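Local atomic coordinates of TRAP dicarboxylate transporter-DctP subunit (Desulfovibrio salexigens, PDB entry 4N6D), a protein that probably captures an organic-acid solute in the periplasm and delivers it to the membrane partners of a TRAP-type transporter. Residues K57-K62 / D249-V254; Q53-R58 / N256-E261; I30-A35 / G61-Q66. All coordinates share one frame; numbering follows the deposited sequence.

Overall arrangement
From the N terminus, strand 30-35 leads through helix 43-58 into strand 63-68, and interaction 3 closes this short loop by pairing the two strands. Interaction 1 starts on the last residues of helix 43-58 and the turn after it, where interaction 3 ends, and reaches almost 190 residues ahead to the beginning of helix 249-285. Interaction 2 shares K57 and R58 with interaction 1, begins slightly earlier and ends about two turns later on helix 249-285, so it spans interaction 1; it crosses interaction 3. The two helix contacts lie about 8 Å apart between centres. Together the three show how a local beta-alpha-beta unit is tied to a distant helix of the solute-binding fold.

Interaction 1: residues K57-K62 / D249-V254; sequences KRTAGK and DDVKKV. With I3C (5-amino-2,4,6-triiodobenzene-1,3-dicarboxylic acid), chain B.
The R58 guanidinium meets a water at its edge, in its own plane, and this water links it to the backbone of V254. NH1 of R58 donates to the water at 2.8 Å, and the water donates in turn to V254 O. The stronger partners of the guanidinium are E54, one turn earlier on helix 43-58, and E261, about two turns on from V254 in helix 249-285. In a second flat group, the carboxylate of D250, OD1 accepts from a second water at 2.8 Å; V251 N adds a weak bond to the same OD1. K62 and D250 reach toward each other tip to tip in a salt bridge, although NZ and OD2 are modelled too close together for its exact geometry to be trusted.

A Schellman motif ends helix 43-58 here: A60 is the C-prime residue, with G61 N bonded to E56 O and A60 N to K57 O. The chain then reverses in a type I' turn closed by K62 N and T59 O at 2.9 Å. Against this turn lies I3C, the compound used for phasing, with its N13 at 3.6 Å from A60 CA and its iodine I2 at 3.7 Å from G61 N.

Between the polar ends the contact is apolar. T59 OG1 sits between its own backbone N and carbonyl carbon (chi1 67°), where it bonds to V55 O and V63 N while CG2 faces helix 249-285. R58 CB lies 3.8 Å from V254 CG1. T59 CG2 lies 4.2 Å from V254 CG1, the two side chains crossing at about a right angle.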
ATOM      1  N   LYS A  57      -9.825  -6.499  23.703  1.00 11.48           N
ATOM      2  CA  LYS A  57      -9.074  -6.521  24.961  1.00 11.17           C
ATOM      3  C   LYS A  57      -9.224  -5.176  25.659  1.00 13.26           C
ATOM      4  O   LYS A  57      -9.535  -5.124  26.844  1.00 13.73           O
ATOM      5  CB  LYS A  57      -7.593  -6.838  24.717  1.00 13.91           C
ATOM      6  CG  LYS A  57      -6.741  -6.931  25.989  1.00 14.84           C
ATOM      7  CD  LYS A  57      -5.313  -7.320  25.638  1.00 19.42           C
ATOM      8  CE  LYS A  57      -4.397  -7.327  26.862  1.00 22.73           C
ATOM      9  NZ  LYS A  57      -2.995  -7.415  26.430  1.00 22.24           N
ATOM     10  N   ARG A  58      -9.006  -4.087  24.922  1.00 13.26           N
ATOM     11  CA  ARG A  58      -8.941  -2.761  25.548  1.00 12.06           C
ATOM     12  C   ARG A  58     -10.299  -2.269  26.017  1.00 13.59           C
ATOM     13  O   ARG A  58     -10.387  -1.446  26.924  1.00 16.00           O
ATOM     14  CB  ARG A  58      -8.338  -1.755  24.572  1.00 10.95           C
ATOM     15  CG  ARG A  58      -6.888  -1.996  24.364  1.00 10.97           C
ATOM     16  CD  ARG A  58      -6.317  -1.039  23.349  1.00 13.46           C
ATOM     17  NE  ARG A  58      -4.985  -1.459  22.961  1.00 11.55           N
ATOM     18  CZ  ARG A  58      -4.100  -0.685  22.333  1.00 14.52           C
ATOM     19  NH1 ARG A  58      -4.363   0.595  22.074  1.00 12.89           N
ATOM     20  NH2 ARG A  58      -2.916  -1.186  22.013  1.00 17.70           N
ATOM     21  N   THR A  59     -11.364  -2.786  25.410  1.00 10.54           N
ATOM     22  CA  THR A  59     -12.726  -2.441  25.833  1.00 11.01           C
ATOM     23  C   THR A  59     -13.302  -3.431  26.849  1.00 14.36           C
ATOM     24  O   THR A  59     -14.494  -3.368  27.196  1.00 14.77           O
ATOM     25  CB  THR A  59     -13.702  -2.335  24.632  1.00 10.07           C
ATOM     26  OG1 THR A  59     -13.880  -3.621  24.027  1.00 12.18           O
ATOM     27  CG2 THR A  59     -13.223  -1.346  23.614  1.00 10.74           C
ATOM     28  N   ALA A  60     -12.454  -4.339  27.322  1.00 15.28           N
ATOM     29  CA  ALA A  60     -12.819  -5.264  28.387  1.00 15.80           C
ATOM     30  C   ALA A  60     -14.012  -6.061  27.956  1.00 12.98           C
ATOM     31  O   ALA A  60     -14.897  -6.371  28.747  1.00 14.97           O
ATOM     32  CB  ALA A  60     -13.107  -4.522  29.686  1.00 23.49           C
ATOM     33  N   GLY A  61     -14.030  -6.394  26.675  1.00 16.46           N
ATOM     34  CA  GLY A  61     -15.076  -7.241  26.124  1.00 17.94           C
ATOM     35  C   GLY A  61     -16.381  -6.529  25.820  1.00 16.11           C
ATOM     36  O   GLY A  61     -17.332  -7.165  25.395  1.00 15.73           O
ATOM     37  N   LYS A  62     -16.441  -5.212  26.014  1.00 15.72           N
ATOM     38  CA  LYS A  62     -17.664  -4.479  25.702  1.00 13.84           C
ATOM     39  C   LYS A  62     -17.958  -4.460  24.210  1.00 13.27           C
ATOM     40  O   LYS A  62     -19.114  -4.380  23.804  1.00 14.63           O
ATOM     41  CB  LYS A  62     -17.601  -3.050  26.225  1.00 17.72           C
ATOM     42  CG  LYS A  62     -17.734  -2.963  27.734  1.00 27.57           C
ATOM     43  CD  LYS A  62     -17.798  -1.516  28.173  1.00 32.96           C
ATOM     44  CE  LYS A  62     -16.546  -0.778  27.765  1.00 38.69           C
ATOM     45  NZ  LYS A  62     -16.544   0.619  28.248  1.00 45.02           N
ATOM     46  N   ASP A 249     -18.224   7.203  24.672  1.00 17.04           N
ATOM     47  CA  ASP A 249     -16.969   7.943  24.599  1.00 15.65           C
ATOM     48  C   ASP A 249     -15.729   7.128  24.961  1.00 15.56           C
ATOM     49  O   ASP A 249     -14.662   7.316  24.364  1.00 14.98           O
ATOM     50  CB  ASP A 249     -17.053   9.181  25.499  1.00 14.91           C
ATOM     51  CG  ASP A 249     -17.839  10.314  24.851  1.00 27.17           C
ATOM     52  OD1 ASP A 249     -17.965  10.317  23.609  1.00 22.54           O
ATOM     53  OD2 ASP A 249     -18.304  11.207  25.580  1.00 33.30           O
ATOM     54  N   ASP A 250     -15.820   6.238  25.943  1.00 16.78           N
ATOM     55  CA  ASP A 250     -14.638   5.452  26.297  1.00 12.70           C
ATOM     56  C   ASP A 250     -14.209   4.487  25.197  1.00 15.42           C
ATOM     57  O   ASP A 250     -13.009   4.295  24.955  1.00 17.26           O
ATOM     58  CB  ASP A 250     -14.816   4.714  27.636  1.00 19.05           C
ATOM     59  CG  ASP A 250     -15.925   3.676  27.613  1.00 28.46           C
ATOM     60  OD1 ASP A 250     -16.844   3.767  26.791  1.00 23.36           O
ATOM     61  OD2 ASP A 250     -15.879   2.760  28.453  1.00 34.12           O
ATOM     62  N   VAL A 251     -15.190   3.906  24.517  1.00 11.93           N
ATOM     63  CA  VAL A 251     -14.919   3.094  23.334  1.00 11.72           C
ATOM     64  C   VAL A 251     -14.347   3.930  22.179  1.00 12.32           C
ATOM     65  O   VAL A 251     -13.398   3.510  21.506  1.00 10.80           O
ATOM     66  CB  VAL A 251     -16.193   2.321  22.885  1.00 13.64           C
ATOM     67  CG1 VAL A 251     -15.936   1.573  21.588  1.00 11.99           C
ATOM     68  CG2 VAL A 251     -16.622   1.348  23.964  1.00 17.32           C
ATOM     69  N   LYS A 252     -14.908   5.113  21.936  1.00 12.55           N
ATOM     70  CA  LYS A 252     -14.359   5.994  20.898  1.00 13.50           C
ATOM     71  C   LYS A 252     -12.904   6.313  21.175  1.00 12.07           C
ATOM     72  O   LYS A 252     -12.073   6.317  20.262  1.00 10.97           O
ATOM     73  CB  LYS A 252     -15.155   7.298  20.781  1.00 12.42           C
ATOM     74  CG  LYS A 252     -16.560   7.156  20.193  1.00  9.78           C
ATOM     75  CD  LYS A 252     -17.140   8.532  19.892  1.00 15.08           C
ATOM     76  CE  LYS A 252     -18.521   8.476  19.265  1.00 18.31           C
ATOM     77  NZ  LYS A 252     -19.136   9.825  19.293  1.00 31.64           N
ATOM     78  N   LYS A 253     -12.568   6.566  22.441  1.00 11.26           N
ATOM     79  CA  LYS A 253     -11.182   6.835  22.773  1.00 12.87           C
ATOM     80  C   LYS A 253     -10.267   5.660  22.428  1.00 10.70           C
ATOM     81  O   LYS A 253      -9.176   5.845  21.900  1.00 11.58           O
ATOM     82  CB  LYS A 253     -11.045   7.158  24.254  1.00 18.28           C
ATOM     83  CG  LYS A 253      -9.619   7.488  24.612  1.00 22.61           C
ATOM     84  CD  LYS A 253      -9.462   7.859  26.063  1.00 31.49           C
ATOM     85  CE  LYS A 253      -8.179   8.644  26.277  1.00 31.23           C
ATOM     86  NZ  LYS A 253      -7.021   8.103  25.554  1.00 33.56           N
ATOM     87  N   VAL A 254     -10.689   4.439  22.738  1.00 11.93           N
ATOM     88  CA  VAL A 254      -9.897   3.278  22.367  1.00 11.89           C
ATOM     89  C   VAL A 254      -9.660   3.250  20.868  1.00 11.58           C
ATOM     90  O   VAL A 254      -8.542   3.038  20.411  1.00 11.29           O
ATOM     91  CB  VAL A 254     -10.578   1.972  22.815  1.00 12.05           C
ATOM     92  CG1 VAL A 254      -9.870   0.772  22.244  1.00 15.84           C
ATOM     93  CG2 VAL A 254     -10.611   1.886  24.339  1.00 14.83           C
TER
HETATM   94  I3  I3C B 401     -12.819  -7.305  33.880  0.50 21.04           I
HETATM   95  I2  I3C B 401     -12.926  -9.563  28.335  0.50 27.29           I
HETATM   96  I1  I3C B 401     -16.962 -11.371  32.449  0.50 32.58           I
HETATM   97  O8  I3C B 401     -16.292  -8.521  34.475  0.50 28.50           O
HETATM   98  O9  I3C B 401     -14.685  -9.810  35.180  0.50 34.36           O
HETATM   99  C10 I3C B 401     -15.367 -11.162  29.555  0.50 29.30           C
HETATM  100  N13 I3C B 401     -12.015  -7.818  30.839  0.50 29.53           N
HETATM  101  C1  I3C B 401     -14.756  -9.345  32.829  0.50 23.90           C
HETATM  102  C6  I3C B 401     -13.676  -8.574  32.458  0.50 21.45           C
HETATM  103  C5  I3C B 401     -13.145  -8.626  31.188  0.50 24.96           C
HETATM  104  C4  I3C B 401     -13.713  -9.472  30.269  0.50 22.11           C
HETATM  105  C3  I3C B 401     -14.800 -10.258  30.602  0.50 17.15           C
HETATM  106  C2  I3C B 401     -15.317 -10.190  31.887  0.50 12.26           C
HETATM  107  C7  I3C B 401     -15.273  -9.228  34.229  0.50 30.75           C
HETATM  108  O11 I3C B 401     -15.122 -12.397  29.601  0.50 28.87           O
HETATM  109  O12 I3C B 401     -16.066 -10.694  28.616  0.50 34.92           O
HETATM  110  O   HOH W   1      -6.690   2.194  22.266  1.00 14.99           O
HETATM  111  O   HOH W   2     -18.688   1.780  27.549  1.00 38.38           O

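Interaction 2: residues Q53-R58 / N256-E261; sequences QEVEKR and NDLGRE
R58 and E261 meet tip to tip because each sends CG anti to its carbonyl carbon (chi1 -63° in E261) and then runs out extended, R58 as far as NE and E261 beyond CG. Such reach is needed, for the axes of helices 53-58 and 256-261 come no closer than 11.4 Å. They run roughly antiparallel, with 148° between their N-to-C directions.

The grip is end-on, yet it centres on one atom: E261 OE1 accepts from R58 NH2 at 3.0 Å and from R58 NH1 at 3.1 Å. The NH2 bond takes the syn lone pair, whereas NH1 comes from above the carboxylate plane. Both bonds lie in the guanidinium plane, but the carboxylate is turned 54° against it, and OE2 receives no more than a weak bond from NH1. On the other flank, R58 NE donates to E54 OE1 at 3.0 Å through the anti lone pair of that oxygen. The guanidinium thus bridges two carboxylates in a salt-bridge network, probably easing repulsion between them and helping to keep all three groups charged.

L258 supplies the apolar part. Its CD2 lies over one guanidinium face, offset toward the rim and 3.6 Å from R58 NH1. Its other methyl, CD1, meets V55 CG2, also at 3.6 Å, so one leucine serves both the buried core and the charged margin.

Around this pair, V55 also packs on L255 of helix 249-285 and on V63 of strand 63-68. R260 reaches helix 117-131 through D126, L122 and W125, and N256 and G259 bond to K140 and T143 of strand 139-146.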
ATOM      1  N   GLN A  53      -8.272  -7.969  17.995  1.00  9.51           N
ATOM      2  CA  GLN A  53      -7.741  -8.468  19.263  1.00 13.30           C
ATOM      3  C   GLN A  53      -7.580  -7.313  20.251  1.00 12.51           C
ATOM      4  O   GLN A  53      -7.961  -7.418  21.407  1.00 15.55           O
ATOM      5  CB  GLN A  53      -6.393  -9.148  19.042  1.00 18.47           C
ATOM      6  CG  GLN A  53      -6.488 -10.479  18.297  1.00 28.15           C
ATOM      7  CD  GLN A  53      -5.151 -10.934  17.728  1.00 42.99           C
ATOM      8  OE1 GLN A  53      -4.081 -10.471  18.145  1.00 45.69           O
ATOM      9  NE2 GLN A  53      -5.208 -11.847  16.765  1.00 49.01           N
ATOM     10  N   GLU A  54      -7.005  -6.212  19.785  1.00 13.55           N
ATOM     11  CA  GLU A  54      -6.739  -5.084  20.669  1.00 13.48           C
ATOM     12  C   GLU A  54      -8.016  -4.363  21.077  1.00 10.50           C
ATOM     13  O   GLU A  54      -8.156  -3.940  22.203  1.00 11.48           O
ATOM     14  CB  GLU A  54      -5.764  -4.108  20.013  1.00 16.02           C
ATOM     15  CG  GLU A  54      -4.307  -4.555  20.084  1.00 23.14           C
ATOM     16  CD  GLU A  54      -3.875  -5.019  21.494  1.00 28.14           C
ATOM     17  OE1 GLU A  54      -4.024  -4.271  22.502  1.00 30.68           O
ATOM     18  OE2 GLU A  54      -3.411  -6.164  21.600  1.00 31.88           O
ATOM     19  N   VAL A  55      -8.977  -4.272  20.163  1.00  9.58           N
ATOM     20  CA  VAL A  55     -10.247  -3.627  20.497  1.00  9.13           C
ATOM     21  C   VAL A  55     -11.031  -4.426  21.553  1.00  9.86           C
ATOM     22  O   VAL A  55     -11.544  -3.864  22.503  1.00  9.89           O
ATOM     23  CB  VAL A  55     -11.107  -3.411  19.244  1.00  9.19           C
ATOM     24  CG1 VAL A  55     -12.541  -3.088  19.607  1.00  8.22           C
ATOM     25  CG2 VAL A  55     -10.499  -2.307  18.393  1.00 10.10           C
ATOM     26  N   GLU A  56     -11.110  -5.743  21.393  1.00 11.15           N
ATOM     27  CA  GLU A  56     -11.831  -6.560  22.343  1.00 10.05           C
ATOM     28  C   GLU A  56     -11.155  -6.521  23.700  1.00 11.00           C
ATOM     29  O   GLU A  56     -11.830  -6.488  24.729  1.00 14.08           O
ATOM     30  CB  GLU A  56     -11.975  -8.007  21.817  1.00 12.10           C
ATOM     31  CG  GLU A  56     -12.766  -8.045  20.517  1.00  9.43           C
ATOM     32  CD  GLU A  56     -13.148  -9.450  20.039  1.00 15.65           C
ATOM     33  OE1 GLU A  56     -12.513 -10.441  20.467  1.00 14.50           O
ATOM     34  OE2 GLU A  56     -14.112  -9.553  19.237  1.00 13.99           O
ATOM     35  N   LYS A  57      -9.825  -6.499  23.703  1.00 11.48           N
ATOM     36  CA  LYS A  57      -9.074  -6.521  24.961  1.00 11.17           C
ATOM     37  C   LYS A  57      -9.224  -5.176  25.659  1.00 13.26           C
ATOM     38  O   LYS A  57      -9.535  -5.124  26.844  1.00 13.73           O
ATOM     39  CB  LYS A  57      -7.593  -6.838  24.717  1.00 13.91           C
ATOM     40  CG  LYS A  57      -6.741  -6.931  25.989  1.00 14.84           C
ATOM     41  CD  LYS A  57      -5.313  -7.320  25.638  1.00 19.42           C
ATOM     42  CE  LYS A  57      -4.397  -7.327  26.862  1.00 22.73           C
ATOM     43  NZ  LYS A  57      -2.995  -7.415  26.430  1.00 22.24           N
ATOM     44  N   ARG A  58      -9.006  -4.087  24.922  1.00 13.26           N
ATOM     45  CA  ARG A  58      -8.941  -2.761  25.548  1.00 12.06           C
ATOM     46  C   ARG A  58     -10.299  -2.269  26.017  1.00 13.59           C
ATOM     47  O   ARG A  58     -10.387  -1.446  26.924  1.00 16.00           O
ATOM     48  CB  ARG A  58      -8.338  -1.755  24.572  1.00 10.95           C
ATOM     49  CG  ARG A  58      -6.888  -1.996  24.364  1.00 10.97           C
ATOM     50  CD  ARG A  58      -6.317  -1.039  23.349  1.00 13.46           C
ATOM     51  NE  ARG A  58      -4.985  -1.459  22.961  1.00 11.55           N
ATOM     52  CZ  ARG A  58      -4.100  -0.685  22.333  1.00 14.52           C
ATOM     53  NH1 ARG A  58      -4.363   0.595  22.074  1.00 12.89           N
ATOM     54  NH2 ARG A  58      -2.916  -1.186  22.013  1.00 17.70           N
ATOM     55  N   ASN A 256      -9.887   5.684  18.679  1.00  8.36           N
ATOM     56  CA  ASN A 256      -9.148   6.852  18.255  1.00  7.64           C
ATOM     57  C   ASN A 256      -7.676   6.634  18.524  1.00 10.48           C
ATOM     58  O   ASN A 256      -6.838   6.881  17.659  1.00 10.57           O
ATOM     59  CB  ASN A 256      -9.624   8.090  18.999  1.00  9.70           C
ATOM     60  CG  ASN A 256     -10.835   8.714  18.367  1.00 12.72           C
ATOM     61  OD1 ASN A 256     -11.071   8.546  17.180  1.00 13.86           O
ATOM     62  ND2 ASN A 256     -11.597   9.462  19.151  1.00 14.41           N
ATOM     63  N   ASP A 257      -7.353   6.159  19.725  1.00  9.17           N
ATOM     64  CA  ASP A 257      -5.952   5.902  20.065  1.00 11.00           C
ATOM     65  C   ASP A 257      -5.309   4.844  19.172  1.00  9.55           C
ATOM     66  O   ASP A 257      -4.109   4.902  18.860  1.00 15.09           O
ATOM     67  CB  ASP A 257      -5.825   5.480  21.527  1.00 14.95           C
ATOM     68  CG  ASP A 257      -6.019   6.640  22.495  1.00 19.61           C
ATOM     69  OD1 ASP A 257      -5.986   7.794  22.057  1.00 19.91           O
ATOM     70  OD2 ASP A 257      -6.192   6.391  23.695  1.00 23.43           O
ATOM     71  N   LEU A 258      -6.098   3.872  18.725  1.00  8.08           N
ATOM     72  CA  LEU A 258      -5.579   2.864  17.812  1.00  7.91           C
ATOM     73  C   LEU A 258      -5.289   3.350  16.383  1.00  8.77           C
ATOM     74  O   LEU A 258      -4.707   2.628  15.587  1.00  9.26           O
ATOM     75  CB  LEU A 258      -6.525   1.661  17.736  1.00  7.95           C
ATOM     76  CG  LEU A 258      -6.316   0.641  18.837  1.00 12.45           C
ATOM     77  CD1 LEU A 258      -7.546  -0.258  18.951  1.00 10.91           C
ATOM     78  CD2 LEU A 258      -5.032  -0.170  18.601  1.00 12.53           C
ATOM     79  N   GLY A 259      -5.701   4.555  16.021  1.00  8.47           N
ATOM     80  CA  GLY A 259      -5.525   4.956  14.630  1.00  9.31           C
ATOM     81  C   GLY A 259      -4.053   5.006  14.230  1.00  8.08           C
ATOM     82  O   GLY A 259      -3.611   4.341  13.287  1.00  9.32           O
ATOM     83  N   ARG A 260      -3.279   5.812  14.941  1.00  7.56           N
ATOM     84  CA  ARG A 260      -1.851   5.889  14.653  1.00  7.85           C
ATOM     85  C   ARG A 260      -1.146   4.566  14.968  1.00  7.96           C
ATOM     86  O   ARG A 260      -0.280   4.111  14.211  1.00  8.46           O
ATOM     87  CB  ARG A 260      -1.192   7.025  15.440  1.00  8.97           C
ATOM     88  CG  ARG A 260       0.238   7.251  15.015  1.00 11.64           C
ATOM     89  CD  ARG A 260       1.014   7.966  16.107  1.00 19.90           C
ATOM     90  NE  ARG A 260       2.438   7.965  15.787  1.00 29.86           N
ATOM     91  CZ  ARG A 260       2.984   8.763  14.888  1.00 29.81           C
ATOM     92  NH1 ARG A 260       2.228   9.652  14.261  1.00 35.53           N
ATOM     93  NH2 ARG A 260       4.290   8.692  14.641  1.00 28.19           N
ATOM     94  N   GLU A 261      -1.517   3.944  16.078  1.00  9.23           N
ATOM     95  CA  GLU A 261      -0.883   2.703  16.492  1.00  8.63           C
ATOM     96  C   GLU A 261      -1.041   1.654  15.405  1.00  9.78           C
ATOM     97  O   GLU A 261      -0.112   0.916  15.095  1.00  9.50           O
ATOM     98  CB  GLU A 261      -1.513   2.142  17.764  1.00 11.52           C
ATOM     99  CG  GLU A 261      -1.395   2.995  18.993  1.00 18.39           C
ATOM    100  CD  GLU A 261      -1.824   2.250  20.253  1.00 21.65           C
ATOM    101  OE1 GLU A 261      -1.887   1.004  20.200  1.00 15.74           O
ATOM    102  OE2 GLU A 261      -2.070   2.921  21.286  1.00 22.18           O
TER

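Interaction 3: residues I30-A35 / G61-Q66; sequences ISLSYA and GKVQVQ
Strands 30-35 and 63-68 are the two parallel arms of a beta-alpha-beta unit whose connecting element is helix 43-58. Residues I30 to S33 pair in order with V63 to Q66. The backbone ladder starts with I30 N to K62 O at 3.1 Å and Q64 N to I30 O at 2.9 Å, continues with L32 bonding to Q64 and Q66, and finishes at Y34 N to Q66 O.

On the face bearing S31, Q64 and Q66, one hydroxyl collects two amides. Q66 NE2 donates to S31 OG at 2.8 Å, and Q64 NE2 donates to the same oxygen at 3.1 Å. S31 OG is placed anti to its backbone N (chi1 -176°); it lies in the amide plane of Q64 but 22° out of that of Q66, whose chain folds back at chi2.

The face of I30, L32, V63 and V65 is apolar. L32 CD1 touches V63 CG1 at 3.8 Å, I30 CB meets V63 CG2, and V65 CG1 approaches Y34 CB at 3.9 Å while lying near the edge of the tyrosine ring.

On helix 43-58, E56 OE2 accepts from V65 N, Y34 OH is hydrogen-bonded to Q47 NE2, and the Y34 ring meets W51 with planes at about 70°. Strand 63-68 is outermost in the five-stranded sheet within this chain; strand 30-35 lies between strands 63-68 and 90-94, its S33 and A35 bonding to I90.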
ATOM      1  N   ILE A  30     -21.742  -4.310  22.171  1.00 16.22           N
ATOM      2  CA  ILE A  30     -21.564  -3.660  20.876  1.00 14.41           C
ATOM      3  C   ILE A  30     -20.923  -4.680  19.969  1.00 14.08           C
ATOM      4  O   ILE A  30     -19.906  -5.283  20.333  1.00 12.03           O
ATOM      5  CB  ILE A  30     -20.626  -2.430  20.994  1.00 14.91           C
ATOM      6  CG1 ILE A  30     -21.257  -1.328  21.854  1.00 16.23           C
ATOM      7  CG2 ILE A  30     -20.302  -1.869  19.622  1.00 17.11           C
ATOM      8  CD1 ILE A  30     -20.247  -0.286  22.322  1.00 18.91           C
ATOM      9  N   SER A  31     -21.516  -4.896  18.800  1.00 12.35           N
ATOM     10  CA  SER A  31     -21.047  -5.919  17.880  1.00 11.25           C
ATOM     11  C   SER A  31     -20.779  -5.248  16.549  1.00 14.22           C
ATOM     12  O   SER A  31     -21.654  -4.572  16.003  1.00 14.98           O
ATOM     13  CB  SER A  31     -22.104  -7.010  17.707  1.00 15.93           C
ATOM     14  OG  SER A  31     -21.630  -8.082  16.887  1.00 18.21           O
ATOM     15  N   LEU A  32     -19.566  -5.400  16.034  1.00 12.03           N
ATOM     16  CA  LEU A  32     -19.197  -4.740  14.785  1.00 10.90           C
ATOM     17  C   LEU A  32     -18.734  -5.752  13.741  1.00 10.11           C
ATOM     18  O   LEU A  32     -17.884  -6.599  14.031  1.00 13.17           O
ATOM     19  CB  LEU A  32     -18.066  -3.763  15.040  1.00  9.78           C
ATOM     20  CG  LEU A  32     -18.361  -2.665  16.061  1.00 11.47           C
ATOM     21  CD1 LEU A  32     -17.099  -1.922  16.431  1.00 12.49           C
ATOM     22  CD2 LEU A  32     -19.445  -1.740  15.516  1.00 15.88           C
ATOM     23  N   SER A  33     -19.228  -5.628  12.516  1.00  7.37           N
ATOM     24  CA  SER A  33     -18.737  -6.429  11.408  1.00  7.31           C
ATOM     25  C   SER A  33     -17.644  -5.667  10.657  1.00  7.34           C
ATOM     26  O   SER A  33     -17.736  -4.458  10.497  1.00  8.69           O
ATOM     27  CB  SER A  33     -19.874  -6.771  10.438  1.00  8.59           C
ATOM     28  OG  SER A  33     -20.492  -5.565  10.008  1.00 11.74           O
ATOM     29  N   TYR A  34     -16.613  -6.384  10.207  1.00  6.97           N
ATOM     30  CA  TYR A  34     -15.460  -5.781   9.563  1.00  7.37           C
ATOM     31  C   TYR A  34     -15.231  -6.532   8.247  1.00  7.52           C
ATOM     32  O   TYR A  34     -14.799  -7.698   8.226  1.00  9.76           O
ATOM     33  CB  TYR A  34     -14.284  -5.854  10.554  1.00  9.03           C
ATOM     34  CG  TYR A  34     -13.020  -5.094  10.229  1.00  7.15           C
ATOM     35  CD1 TYR A  34     -12.280  -4.530  11.248  1.00  8.06           C
ATOM     36  CD2 TYR A  34     -12.525  -4.995   8.936  1.00  7.26           C
ATOM     37  CE1 TYR A  34     -11.078  -3.872  10.996  1.00  8.34           C
ATOM     38  CE2 TYR A  34     -11.332  -4.324   8.678  1.00  7.34           C
ATOM     39  CZ  TYR A  34     -10.612  -3.778   9.719  1.00  9.76           C
ATOM     40  OH  TYR A  34      -9.416  -3.126   9.517  1.00  9.15           O
ATOM     41  N   ALA A  35     -15.594  -5.870   7.148  1.00  7.60           N
ATOM     42  CA  ALA A  35     -15.455  -6.430   5.807  1.00  9.03           C
ATOM     43  C   ALA A  35     -14.051  -6.172   5.281  1.00 10.02           C
ATOM     44  O   ALA A  35     -13.486  -5.117   5.517  1.00  8.04           O
ATOM     45  CB  ALA A  35     -16.489  -5.816   4.871  1.00  8.55           C
ATOM     46  N   GLY A  61     -14.030  -6.394  26.675  1.00 16.46           N
ATOM     47  CA  GLY A  61     -15.076  -7.241  26.124  1.00 17.94           C
ATOM     48  C   GLY A  61     -16.381  -6.529  25.820  1.00 16.11           C
ATOM     49  O   GLY A  61     -17.332  -7.165  25.395  1.00 15.73           O
ATOM     50  N   LYS A  62     -16.441  -5.212  26.014  1.00 15.72           N
ATOM     51  CA  LYS A  62     -17.664  -4.479  25.702  1.00 13.84           C
ATOM     52  C   LYS A  62     -17.958  -4.460  24.210  1.00 13.27           C
ATOM     53  O   LYS A  62     -19.114  -4.380  23.804  1.00 14.63           O
ATOM     54  CB  LYS A  62     -17.601  -3.050  26.225  1.00 17.72           C
ATOM     55  CG  LYS A  62     -17.734  -2.963  27.734  1.00 27.57           C
ATOM     56  CD  LYS A  62     -17.798  -1.516  28.173  1.00 32.96           C
ATOM     57  CE  LYS A  62     -16.546  -0.778  27.765  1.00 38.69           C
ATOM     58  NZ  LYS A  62     -16.544   0.619  28.248  1.00 45.02           N
ATOM     59  N   VAL A  63     -16.909  -4.538  23.403  1.00 11.54           N
ATOM     60  CA  VAL A  63     -17.040  -4.603  21.950  1.00 12.20           C
ATOM     61  C   VAL A  63     -16.566  -5.956  21.460  1.00 11.06           C
ATOM     62  O   VAL A  63     -15.534  -6.462  21.920  1.00 11.82           O
ATOM     63  CB  VAL A  63     -16.151  -3.535  21.255  1.00 12.41           C
ATOM     64  CG1 VAL A  63     -16.231  -3.649  19.729  1.00 10.26           C
ATOM     65  CG2 VAL A  63     -16.559  -2.144  21.694  1.00 15.94           C
ATOM     66  N   GLN A  64     -17.327  -6.551  20.551  1.00  9.57           N
ATOM     67  CA  GLN A  64     -16.876  -7.717  19.812  1.00 10.88           C
ATOM     68  C   GLN A  64     -16.843  -7.359  18.329  1.00 12.20           C
ATOM     69  O   GLN A  64     -17.654  -6.565  17.858  1.00 12.51           O
ATOM     70  CB  GLN A  64     -17.778  -8.938  20.063  1.00 14.49           C
ATOM     71  CG  GLN A  64     -19.157  -8.828  19.500  1.00 14.38           C
ATOM     72  CD  GLN A  64     -20.002 -10.047  19.820  1.00 17.57           C
ATOM     73  OE1 GLN A  64     -19.764 -10.743  20.822  1.00 17.76           O
ATOM     74  NE2 GLN A  64     -20.986 -10.319  18.973  1.00 19.59           N
ATOM     75  N   VAL A  65     -15.907  -7.959  17.604  1.00 10.07           N
ATOM     76  CA  VAL A  65     -15.751  -7.726  16.168  1.00 11.63           C
ATOM     77  C   VAL A  65     -15.816  -9.053  15.406  1.00 12.44           C
ATOM     78  O   VAL A  65     -15.092 -10.008  15.733  1.00 13.82           O
ATOM     79  CB  VAL A  65     -14.382  -7.060  15.890  1.00 11.71           C
ATOM     80  CG1 VAL A  65     -14.238  -6.728  14.395  1.00 12.78           C
ATOM     81  CG2 VAL A  65     -14.227  -5.817  16.720  1.00 12.36           C
ATOM     82  N   GLN A  66     -16.716  -9.146  14.426  1.00 10.88           N
ATOM     83  CA  GLN A  66     -16.729 -10.286  13.520  1.00  9.87           C
ATOM     84  C   GLN A  66     -16.058  -9.879  12.223  1.00 13.65           C
ATOM     85  O   GLN A  66     -16.440  -8.886  11.611  1.00 10.07           O
ATOM     86  CB  GLN A  66     -18.148 -10.721  13.160  1.00 12.70           C
ATOM     87  CG  GLN A  66     -18.901 -11.356  14.284  1.00 22.62           C
ATOM     88  CD  GLN A  66     -19.279 -10.338  15.319  1.00 24.12           C
ATOM     89  OE1 GLN A  66     -18.883 -10.442  16.482  1.00 20.95           O
ATOM     90  NE2 GLN A  66     -20.054  -9.338  14.905  1.00 24.14           N
TER